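Local coordinates for dermonecrotic toxin (Pasteurella multocida, PDB 2EBF), which acts as a potent mitogen and bone-resorbing toxin linked to severe atrophic rhinitis in pigs, this chain being its C-terminal region, at residues Thr391-Gly396 against Asn453-Arg458. Sequence-based numbering, arbitrary orientation.
Sequences TFIDNG and NNIKFR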
loop_
_atom_site.group_PDB
_atom_site.type_symbol
_atom_site.label_atom_id
_atom_site.label_comp_id
_atom_site.label_asym_id
_atom_site.label_seq_id
_atom_site.Cartn_x
_atom_site.Cartn_y
_atom_site.Cartn_z
ATOM N N THR A 391 26.171 29.443 -11.462
ATOM C CA THR A 391 25.087 30.343 -11.122
ATOM C C THR A 391 24.141 29.675 -10.130
ATOM O O THR A 391 23.650 30.323 -9.203
ATOM C CB THR A 391 24.353 30.815 -12.405
ATOM O OG1 THR A 391 25.323 31.346 -13.325
ATOM C CG2 THR A 391 23.317 31.893 -12.085
ATOM N N PHE A 392 23.891 28.384 -10.315
ATOM C CA PHE A 392 23.090 27.626 -9.356
ATOM C C PHE A 392 23.775 27.606 -7.987
ATOM O O PHE A 392 23.127 27.832 -6.966
ATOM C CB PHE A 392 22.836 26.190 -9.840
ATOM C CG PHE A 392 21.740 26.073 -10.872
ATOM C CD1 PHE A 392 20.412 25.867 -10.480
ATOM C CD2 PHE A 392 22.035 26.142 -12.235
ATOM C CE1 PHE A 392 19.381 25.753 -11.432
ATOM C CE2 PHE A 392 21.016 26.024 -13.197
ATOM C CZ PHE A 392 19.693 25.827 -12.793
ATOM N N ILE A 393 25.080 27.339 -7.986
ATOM C CA ILE A 393 25.881 27.245 -6.759
ATOM C C ILE A 393 25.896 28.581 -6.014
ATOM O O ILE A 393 25.721 28.628 -4.790
ATOM C CB ILE A 393 27.321 26.763 -7.079
ATOM C CG1 ILE A 393 27.291 25.326 -7.624
ATOM C CG2 ILE A 393 28.240 26.850 -5.856
ATOM C CD1 ILE A 393 28.655 24.803 -8.066
ATOM N N ASP A 394 26.094 29.663 -6.760
ATOM C CA ASP A 394 26.096 31.010 -6.198
ATOM C C ASP A 394 24.779 31.408 -5.538
ATOM O O ASP A 394 24.761 32.268 -4.652
ATOM C CB ASP A 394 26.450 32.026 -7.281
ATOM C CG ASP A 394 27.916 31.990 -7.656
ATOM O OD1 ASP A 394 28.704 31.273 -6.997
ATOM O OD2 ASP A 394 28.285 32.709 -8.609
ATOM N N ASN A 395 23.682 30.798 -5.978
ATOM C CA ASN A 395 22.374 31.055 -5.387
ATOM C C ASN A 395 21.968 29.997 -4.362
ATOM O O ASN A 395 20.797 29.889 -3.994
ATOM C CB ASN A 395 21.319 31.226 -6.484
ATOM C CG ASN A 395 21.489 32.530 -7.236
ATOM O OD1 ASN A 395 22.130 32.581 -8.294
ATOM N ND2 ASN A 395 20.969 33.605 -6.665
ATOM N N GLY A 396 22.946 29.216 -3.909
ATOM C CA GLY A 396 22.746 28.309 -2.785
ATOM C C GLY A 396 22.390 26.852 -3.046
ATOM O O GLY A 396 22.044 26.139 -2.102
ATOM N N ASN A 453 32.574 19.921 -7.187
ATOM C CA ASN A 453 32.023 21.150 -6.631
ATOM C C ASN A 453 31.491 21.016 -5.208
ATOM O O ASN A 453 30.901 21.954 -4.675
ATOM C CB ASN A 453 30.966 21.728 -7.577
ATOM C CG ASN A 453 31.556 22.161 -8.903
ATOM O OD1 ASN A 453 32.108 23.256 -9.022
ATOM N ND2 ASN A 453 31.457 21.299 -9.906
ATOM N N ASN A 454 31.732 19.856 -4.597
ATOM C CA ASN A 454 31.242 19.537 -3.249
ATOM C C ASN A 454 29.740 19.789 -3.054
ATOM O O ASN A 454 29.312 20.393 -2.065
ATOM C CB ASN A 454 32.077 20.245 -2.175
ATOM C CG ASN A 454 33.551 19.905 -2.270
ATOM O OD1 ASN A 454 34.389 20.779 -2.512
ATOM N ND2 ASN A 454 33.880 18.628 -2.089
ATOM N N ILE A 455 28.960 19.322 -4.022
ATOM C CA ILE A 455 27.503 19.350 -3.957
ATOM C C ILE A 455 27.049 17.925 -3.679
ATOM O O ILE A 455 27.606 16.969 -4.238
ATOM C CB ILE A 455 26.889 19.860 -5.296
ATOM C CG1 ILE A 455 27.412 21.263 -5.649
ATOM C CG2 ILE A 455 25.354 19.837 -5.263
ATOM C CD1 ILE A 455 27.040 22.383 -4.651
ATOM N N LYS A 456 26.057 17.781 -2.803
ATOM C CA LYS A 456 25.455 16.472 -2.514
ATOM C C LYS A 456 24.821 15.871 -3.758
ATOM O O LYS A 456 24.219 16.587 -4.557
ATOM C CB LYS A 456 24.396 16.601 -1.421
ATOM C CG LYS A 456 24.966 16.900 -0.052
ATOM C CD LYS A 456 23.907 17.454 0.889
ATOM C CE LYS A 456 22.928 16.382 1.342
ATOM N NZ LYS A 456 23.583 15.203 2.010
ATOM N N PHE A 457 24.985 14.560 -3.929
ATOM C CA PHE A 457 24.374 13.823 -5.029
ATOM C C PHE A 457 23.516 12.692 -4.466
ATOM O O PHE A 457 23.997 11.853 -3.696
ATOM C CB PHE A 457 25.433 13.259 -5.984
ATOM C CG PHE A 457 24.865 12.723 -7.274
ATOM C CD1 PHE A 457 24.759 13.545 -8.393
ATOM C CD2 PHE A 457 24.432 11.402 -7.370
ATOM C CE1 PHE A 457 24.245 13.068 -9.585
ATOM C CE2 PHE A 457 23.917 10.916 -8.558
ATOM C CZ PHE A 457 23.817 11.753 -9.672
ATOM N N ARG A 458 22.246 12.677 -4.855
ATOM C CA ARG A 458 21.306 11.690 -4.341
ATOM C C ARG A 458 20.616 10.922 -5.463
ATOM O O ARG A 458 20.087 11.517 -6.402
ATOM C CB ARG A 458 20.258 12.389 -3.468
ATOM C CG ARG A 458 19.165 11.484 -2.914
ATOM C CD ARG A 458 18.273 12.261 -1.946
ATOM N NE ARG A 458 19.040 12.767 -0.799
ATOM C CZ ARG A 458 19.350 12.045 0.277
ATOM N NH1 ARG A 458 18.964 10.779 0.368
ATOM N NH2 ARG A 458 20.058 12.588 1.265
#
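The end of helix 389-394 packs against the turn that follows helix 442-452, in the C2 part of the toxin: I393, in the last turn of its helix, reaches over to N453 and I455, in the 453-455 turn between helix 442-452 and strand 456-461. The contact is small and made by van der Waals packing. I393 CD1 does most of the touching, lying against the N453 side chain 3.9 Å from both N453 CB and N453 OD1; the two side chains cross at about a right angle. With CG1 beside the backbone N (chi1 -65°) and the chain extended beyond it (chi2 176°), I393 carries its terminal methyl out to N453. The amide nitrogen is satisfied by the preceding helix, N453 ND2 bonding to S449 O. I455 instead meets the middle of the side chain, its CD1 lying 4.2 Å from I393 CG1. Both helices finish in a Schellman motif, with G396 and N454 as the positive-phi C' residues; G396 N bonds to I393 O at 3.0 Å. From these turns the chain enters neighbouring parallel strands of a mixed six-stranded sheet, 399-402 and the outermost 456-461, so I393 packs the end of one helix against the turn leading into the neighbouring strand. I455 also touches I400 on the adjacent strand, while backbone bonds pair K456 with T398 and I400, and R458 with I400 and I402.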